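Sugar isomerase (PDB 3QC0) probably isomerises a sugar at a zinc-binding site within a xylose isomerase-like TIM barrel. Local coordinates at residues K80-N85 with A126-H131; M120-I125 with E166-G171. One frame throughout, in Å; residues are numbered along the deposited sequence. Where two conformers were deposited one is given.

Overall arrangement
Both contacts belong to the helical layer around the eight-stranded parallel TIM barrel, and both use helix 114-135. Contact 1 joins this helix to helix 75-94, which precedes it in the chain, while contact 2 joins it to the end of helix 158-168, which follows. Along the chain the segments alternate, in the order 80-85, 120-125, 126-131, 166-171. Their centres are about 11 Å apart, and they meet where Ala-126 and Leu-129 pack on Leu-168. Three successive outer helices are thus joined side by side, with strand 139-141 beneath both contacts, on the outside of a barrel that holds zinc through Glu-142, Asp-177, His-204 and Glu-248.

Contact 1 of 2, residues K80-N85 with A126-H131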
ATOM      1  N   LYS A  80     -15.676 -19.314 -14.580  1.00 13.35           N
ATOM      2  CA  LYS A  80     -15.315 -20.273 -13.528  1.00 14.54           C
ATOM      3  C   LYS A  80     -15.225 -19.581 -12.164  1.00 13.49           C
ATOM      4  O   LYS A  80     -15.761 -20.091 -11.155  1.00 13.69           O
ATOM      5  CB  LYS A  80     -14.023 -21.023 -13.838  1.00 16.21           C
ATOM      6  CG  LYS A  80     -14.202 -22.044 -14.981  1.00 22.52           C
ATOM      7  CD  LYS A  80     -12.878 -22.756 -15.364  1.00 29.41           C
ATOM      8  CE  LYS A  80     -13.087 -23.664 -16.586  1.00 34.29           C
ATOM      9  NZ  LYS A  80     -14.167 -24.677 -16.305  1.00 38.13           N
ATOM     10  N   ALA A  81     -14.639 -18.400 -12.128  1.00 13.33           N
ATOM     11  CA  ALA A  81     -14.547 -17.646 -10.885  1.00 13.33           C
ATOM     12  C   ALA A  81     -15.927 -17.209 -10.393  1.00 11.99           C
ATOM     13  O   ALA A  81     -16.255 -17.360  -9.212  1.00 12.42           O
ATOM     14  CB  ALA A  81     -13.611 -16.433 -11.040  1.00 13.03           C
ATOM     15  N   ILE A  82     -16.741 -16.675 -11.297  1.00 12.01           N
ATOM     16  CA  ILE A  82     -18.100 -16.243 -10.933  1.00 12.13           C
ATOM     17  C   ILE A  82     -18.876 -17.418 -10.355  1.00 12.45           C
ATOM     18  O   ILE A  82     -19.545 -17.293  -9.321  1.00 12.36           O
ATOM     19  CB  ILE A  82     -18.775 -15.609 -12.126  1.00 12.03           C
ATOM     20  CG1 ILE A  82     -18.164 -14.237 -12.450  1.00 12.07           C
ATOM     21  CG2 ILE A  82     -20.299 -15.473 -11.885  1.00 13.07           C
ATOM     22  CD1 ILE A  82     -18.398 -13.757 -13.882  1.00 11.92           C
ATOM     23  N   ASP A  83     -18.790 -18.570 -11.014  1.00 12.82           N
ATOM     24  CA  ASP A  83     -19.523 -19.730 -10.560  1.00 13.65           C
ATOM     25  C   ASP A  83     -19.048 -20.194  -9.196  1.00 13.70           C
ATOM     26  O   ASP A  83     -19.888 -20.577  -8.362  1.00 15.23           O
ATOM     27  CB  ASP A  83     -19.555 -20.822 -11.653  1.00 14.69           C
ATOM     28  CG  ASP A  83     -20.912 -21.484 -11.774  1.00 15.05           C
ATOM     29  OD1 ASP A  83     -21.967 -20.785 -11.743  1.00 16.99           O
ATOM     30  OD2 ASP A  83     -20.930 -22.730 -11.892  1.00 17.91           O
ATOM     31  N   ASP A  84     -17.716 -20.185  -8.933  0.59 13.64           N
ATOM     32  CA  ASP A  84     -17.210 -20.437  -7.577  0.59 14.20           C
ATOM     33  C   ASP A  84     -17.811 -19.525  -6.541  0.59 12.71           C
ATOM     34  O   ASP A  84     -18.120 -19.962  -5.434  0.59 13.70           O
ATOM     35  CB  ASP A  84     -15.663 -20.355  -7.477  0.59 15.07           C
ATOM     36  CG  ASP A  84     -15.140 -20.570  -6.047  0.59 15.72           C
ATOM     37  OD1 ASP A  84     -15.357 -21.714  -5.533  0.59 15.85           O
ATOM     38  OD2 ASP A  84     -14.609 -19.592  -5.420  0.59 16.36           O
ATOM     39  N   ASN A  85     -17.991 -18.239  -6.884  1.00 12.26           N
ATOM     40  CA  ASN A  85     -18.586 -17.316  -5.963  1.00 11.95           C
ATOM     41  C   ASN A  85     -20.039 -17.691  -5.643  1.00 12.66           C
ATOM     42  O   ASN A  85     -20.486 -17.459  -4.528  1.00 12.75           O
ATOM     43  CB  ASN A  85     -18.536 -15.884  -6.519  1.00 11.54           C
ATOM     44  CG  ASN A  85     -17.193 -15.199  -6.275  1.00 12.39           C
ATOM     45  OD1 ASN A  85     -17.058 -14.501  -5.271  1.00 14.10           O
ATOM     46  ND2 ASN A  85     -16.208 -15.398  -7.173  1.00 12.96           N
ATOM     47  N   ALA A 126     -21.260  -8.025 -10.251  1.00 13.80           N
ATOM     48  CA  ALA A 126     -22.581  -7.867 -10.844  1.00 13.76           C
ATOM     49  C   ALA A 126     -23.198  -9.206 -11.253  1.00 12.99           C
ATOM     50  O   ALA A 126     -24.410  -9.404 -11.095  1.00 14.49           O
ATOM     51  CB  ALA A 126     -22.519  -6.973 -12.037  1.00 14.28           C
ATOM     52  N   ALA A 127     -22.357 -10.127 -11.720  1.00 13.42           N
ATOM     53  CA  ALA A 127     -22.804 -11.444 -12.162  1.00 13.41           C
ATOM     54  C   ALA A 127     -23.251 -12.313 -10.985  1.00 13.39           C
ATOM     55  O   ALA A 127     -24.180 -13.133 -11.120  1.00 14.42           O
ATOM     56  CB  ALA A 127     -21.707 -12.177 -12.987  1.00 14.47           C
ATOM     57  N   VAL A 128     -22.585 -12.145  -9.842  1.00 12.39           N
ATOM     58  CA  VAL A 128     -22.866 -12.903  -8.628  1.00 12.18           C
ATOM     59  C   VAL A 128     -24.071 -12.331  -7.858  1.00 12.65           C
ATOM     60  O   VAL A 128     -24.790 -13.071  -7.189  1.00 13.27           O
ATOM     61  CB  VAL A 128     -21.615 -12.950  -7.707  1.00 11.62           C
ATOM     62  CG1 VAL A 128     -21.921 -13.652  -6.346  1.00 13.51           C
ATOM     63  CG2 VAL A 128     -20.437 -13.641  -8.438  1.00 12.63           C
ATOM     64  N   LEU A 129     -24.269 -11.018  -7.942  0.56 13.32           N
ATOM     65  CA  LEU A 129     -25.242 -10.358  -7.085  0.56 13.60           C
ATOM     66  C   LEU A 129     -26.622 -11.002  -7.098  0.56 13.78           C
ATOM     67  O   LEU A 129     -27.178 -11.233  -6.023  0.56 14.46           O
ATOM     68  CB  LEU A 129     -25.338  -8.868  -7.418  0.56 14.09           C
ATOM     69  CG  LEU A 129     -24.450  -7.980  -6.530  0.56 14.55           C
ATOM     70  CD1 LEU A 129     -24.283  -6.539  -7.063  0.56 15.11           C
ATOM     71  CD2 LEU A 129     -24.993  -7.993  -5.092  0.56 14.51           C
ATOM     72  N   PRO A 130     -27.177 -11.313  -8.288  1.00 14.38           N
ATOM     73  CA  PRO A 130     -28.551 -11.898  -8.225  1.00 15.17           C
ATOM     74  C   PRO A 130     -28.614 -13.186  -7.396  1.00 14.21           C
ATOM     75  O   PRO A 130     -29.614 -13.414  -6.687  1.00 16.78           O
ATOM     76  CB  PRO A 130     -28.903 -12.120  -9.705  1.00 14.50           C
ATOM     77  CG  PRO A 130     -28.033 -11.111 -10.456  1.00 17.37           C
ATOM     78  CD  PRO A 130     -26.755 -11.077  -9.672  1.00 15.12           C
ATOM     79  N   HIS A 131     -27.569 -14.008  -7.494  1.00 14.24           N
ATOM     80  CA  HIS A 131     -27.502 -15.213  -6.700  1.00 13.40           C
ATOM     81  C   HIS A 131     -27.421 -14.900  -5.220  1.00 14.74           C
ATOM     82  O   HIS A 131     -28.092 -15.504  -4.397  1.00 16.14           O
ATOM     83  CB  HIS A 131     -26.321 -16.044  -7.161  1.00 13.49           C
ATOM     84  CG  HIS A 131     -26.370 -17.446  -6.678  1.00 13.89           C
ATOM     85  ND1 HIS A 131     -27.039 -18.424  -7.358  1.00 14.80           N
ATOM     86  CD2 HIS A 131     -25.797 -18.042  -5.608  1.00 14.20           C
ATOM     87  CE1 HIS A 131     -26.902 -19.571  -6.708  1.00 13.67           C
ATOM     88  NE2 HIS A 131     -26.172 -19.362  -5.628  1.00 15.84           N
TER
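The carbonyl O of Ala-81 receives two N-H groups of Asn-85, whose CB in turn rests on Val-128 of the facing helix. Helices 75-94 and 114-135 are neighbours in the outer layer of the TIM barrel; the axes of the two segments approach to 9.3 Å and run in the same general direction, 26° apart. One N-H makes the ordinary helical bond from the backbone N; the other comes from the side chain, with ND2 2.8 Å from Ala-81 O at an N-H...O angle of 162°. Ala-81 O lies close to the plane of the Asn-85 amide, but ND2 stands well above the plane of the carbonyl. With OD1 bonded to Gly-68 N, both ends of this buried amide are held and its rotation is fixed. No hydrogen bond joins 80-85 to 126-131; just beyond the segment, Asp-90 OD1 of helix 75-94 bonds to His-131 NE2. Ile-82 turns CG2 anti to its backbone N, and this branch sits 3.7 Å from Ala-127 CB, which CD1 also meets. Val-128 also touches Leu-139 of strand 139-141 and Phe-70 in a loop. Its CG2 methyl reaches two residues of helix 75-94: it lies 3.9 Å from Ile-82 CG2 and 3.5 Å from Asn-85 CB.

Contact 2 of 2, residues M120-I125 with E166-G171; sequences MVVEGI and ETLGPG
Val-122 and Leu-168 bring their CA atoms to 7.7 Å, the nearest backbone approach between segment 120-125, which is continuous helix, and segment 166-171, which leaves its helix after Leu-168. Gly-169 turns the chain out with a positive phi of 91°, and Gly-171, also at positive phi, makes backbone hydrogen bonds with Leu-139 as strand 172-177 begins. This is the helix-to-strand return of a TIM barrel, packed at the end of helix 158-168 against helix 114-135. The interface is apolar. Leu-168 spreads its two methyls between residues one turn apart: CD2 reaches Val-122 CG1 at 3.8 Å, and CD1 goes to Ile-125. Its CG lies beside the backbone N, chi1 -70°, which with an extended chi2 sends the fork across to the other helix. Solvent-exposed Thr-167 adds a looser touch through CG2, 4.4 Å from Val-122 CG1, while its OG1 bonds back to Asp-163 O. Ala-126 and Leu-129 also pack on Leu-168, and Ile-125 also touches Leu-139 and Ile-141 of strand 139-141, linking the leucine to the barrel wall, and Phe-70 in a loop. Ile-125 and Leu-168 meet at about a right angle, where packing is tight: Leu-168 CD1 is 3.4 Å from Ile-125 CG2 and 3.7 Å from Ile-125 CB.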
HETATM    1  N   MSE A 120     -13.262  -6.119 -14.635  1.00 14.41           N
HETATM    2  CA  MSE A 120     -13.647  -7.557 -14.462  1.00 14.28           C
HETATM    3  C   MSE A 120     -14.158  -7.825 -13.081  1.00 12.72           C
HETATM    4  O   MSE A 120     -15.063  -8.626 -12.909  1.00 12.30           O
HETATM    5  CB  MSE A 120     -12.483  -8.474 -14.758  1.00 14.09           C
HETATM    6  CG  MSE A 120     -11.972  -8.451 -16.183  1.00 14.86           C
HETATM    7 SE   MSE A 120     -10.369  -9.461 -16.409  0.75 14.37          SE
HETATM    8  CE  MSE A 120     -10.038  -9.123 -18.269  1.00 21.60           C
ATOM      9  N   VAL A 121     -13.615  -7.154 -12.073  1.00 12.63           N
ATOM     10  CA  VAL A 121     -14.153  -7.221 -10.697  1.00 11.75           C
ATOM     11  C   VAL A 121     -15.579  -6.721 -10.614  1.00 11.85           C
ATOM     12  O   VAL A 121     -16.454  -7.387 -10.104  1.00 13.19           O
ATOM     13  CB  VAL A 121     -13.230  -6.476  -9.682  1.00 13.11           C
ATOM     14  CG1 VAL A 121     -13.873  -6.419  -8.313  1.00 13.49           C
ATOM     15  CG2 VAL A 121     -11.824  -7.186  -9.622  1.00 13.77           C
ATOM     16  N   VAL A 122     -15.802  -5.534 -11.185  1.00 12.84           N
ATOM     17  CA  VAL A 122     -17.157  -4.964 -11.152  1.00 13.56           C
ATOM     18  C   VAL A 122     -18.146  -5.910 -11.877  1.00 13.95           C
ATOM     19  O   VAL A 122     -19.228  -6.217 -11.366  1.00 13.68           O
ATOM     20  CB  VAL A 122     -17.195  -3.560 -11.727  1.00 14.68           C
ATOM     21  CG1 VAL A 122     -18.623  -3.008 -11.746  1.00 17.71           C
ATOM     22  CG2 VAL A 122     -16.238  -2.661 -10.902  1.00 16.30           C
ATOM     23  N   GLU A 123     -17.773  -6.364 -13.059  1.00 13.69           N
ATOM     24  CA  GLU A 123     -18.613  -7.251 -13.834  1.00 15.06           C
ATOM     25  C   GLU A 123     -18.850  -8.583 -13.122  1.00 14.33           C
ATOM     26  O   GLU A 123     -19.953  -9.135 -13.152  1.00 14.24           O
ATOM     27  CB  GLU A 123     -17.981  -7.519 -15.189  1.00 17.19           C
ATOM     28  CG  GLU A 123     -17.949  -6.359 -16.137  1.00 22.40           C
ATOM     29  CD  GLU A 123     -17.080  -6.658 -17.402  1.00 31.20           C
ATOM     30  OE1 GLU A 123     -16.471  -7.758 -17.536  1.00 37.93           O
ATOM     31  OE2 GLU A 123     -17.000  -5.773 -18.251  1.00 38.95           O
ATOM     32  N   GLY A 124     -17.834  -9.068 -12.436  1.00 14.09           N
ATOM     33  CA  GLY A 124     -17.933 -10.334 -11.724  1.00 12.73           C
ATOM     34  C   GLY A 124     -18.887 -10.226 -10.549  1.00 12.59           C
ATOM     35  O   GLY A 124     -19.747 -11.111 -10.316  1.00 12.89           O
ATOM     36  N   ILE A 125     -18.745  -9.153  -9.756  1.00 11.96           N
ATOM     37  CA  ILE A 125     -19.682  -8.882  -8.639  1.00 12.66           C
ATOM     38  C   ILE A 125     -21.097  -8.747  -9.154  1.00 13.20           C
ATOM     39  O   ILE A 125     -22.019  -9.353  -8.599  1.00 13.68           O
ATOM     40  CB  ILE A 125     -19.268  -7.710  -7.763  1.00 12.69           C
ATOM     41  CG1 ILE A 125     -17.848  -7.966  -7.200  1.00 12.34           C
ATOM     42  CG2 ILE A 125     -20.258  -7.498  -6.635  1.00 14.33           C
ATOM     43  CD1 ILE A 125     -17.236  -6.707  -6.493  1.00 16.35           C
ATOM     44  N   GLU A 166     -21.700   1.798  -5.176  1.00 20.44           N
ATOM     45  CA  GLU A 166     -22.672   2.736  -5.772  0.54 21.80           C
ATOM     46  C   GLU A 166     -23.077   2.337  -7.174  1.00 22.93           C
ATOM     47  O   GLU A 166     -24.255   2.547  -7.581  1.00 25.56           O
ATOM     48  CB  GLU A 166     -22.104   4.152  -5.785  0.54 21.63           C
ATOM     49  CG  GLU A 166     -22.029   4.766  -4.432  0.54 21.30           C
ATOM     50  CD  GLU A 166     -21.917   6.283  -4.496  0.54 24.80           C
ATOM     51  OE1 GLU A 166     -20.896   6.809  -4.995  0.54 22.24           O
ATOM     52  OE2 GLU A 166     -22.869   6.954  -4.050  0.54 29.25           O
ATOM     53  N   THR A 167     -22.156   1.787  -7.947  1.00 24.21           N
ATOM     54  CA  THR A 167     -22.393   1.384  -9.338  1.00 26.27           C
ATOM     55  C   THR A 167     -23.331   0.175  -9.407  1.00 27.10           C
ATOM     56  O   THR A 167     -24.229   0.084 -10.276  1.00 28.35           O
ATOM     57  CB  THR A 167     -21.088   1.029 -10.047  1.00 27.23           C
ATOM     58  OG1 THR A 167     -20.234   2.189 -10.138  1.00 29.40           O
ATOM     59  CG2 THR A 167     -21.341   0.482 -11.465  1.00 29.39           C
ATOM     60  N   LEU A 168     -23.152  -0.731  -8.453  1.00 24.72           N
ATOM     61  CA  LEU A 168     -23.825  -2.024  -8.535  1.00 25.72           C
ATOM     62  C   LEU A 168     -25.132  -2.060  -7.834  1.00 27.30           C
ATOM     63  O   LEU A 168     -25.971  -2.925  -8.142  1.00 29.29           O
ATOM     64  CB  LEU A 168     -22.927  -3.089  -7.935  1.00 23.71           C
ATOM     65  CG  LEU A 168     -21.707  -3.364  -8.784  1.00 24.17           C
ATOM     66  CD1 LEU A 168     -20.983  -4.488  -8.095  1.00 25.40           C
ATOM     67  CD2 LEU A 168     -22.049  -3.690 -10.271  1.00 25.84           C
ATOM     68  N   GLY A 169     -25.285  -1.237  -6.807  1.00 29.06           N
ATOM     69  CA  GLY A 169     -26.542  -1.098  -6.130  1.00 30.85           C
ATOM     70  C   GLY A 169     -26.759  -2.026  -4.956  1.00 30.70           C
ATOM     71  O   GLY A 169     -25.843  -2.429  -4.276  1.00 29.82           O
ATOM     72  N   PRO A 170     -28.017  -2.390  -4.697  1.00 30.59           N
ATOM     73  CA  PRO A 170     -28.308  -3.021  -3.402  1.00 29.04           C
ATOM     74  C   PRO A 170     -27.756  -4.431  -3.292  1.00 25.91           C
ATOM     75  O   PRO A 170     -27.583  -5.095  -4.333  1.00 26.94           O
ATOM     76  CB  PRO A 170     -29.863  -3.105  -3.381  1.00 30.69           C
ATOM     77  CG  PRO A 170     -30.299  -2.855  -4.827  1.00 32.69           C
ATOM     78  CD  PRO A 170     -29.241  -1.935  -5.388  1.00 32.65           C
ATOM     79  N   GLY A 171     -27.392  -4.825  -2.071  1.00 23.60           N
ATOM     80  CA  GLY A 171     -26.854  -6.186  -1.831  1.00 20.69           C
ATOM     81  C   GLY A 171     -25.352  -6.313  -1.731  1.00 18.32           C
ATOM     82  O   GLY A 171     -24.836  -7.401  -1.435  1.00 18.03           O
TER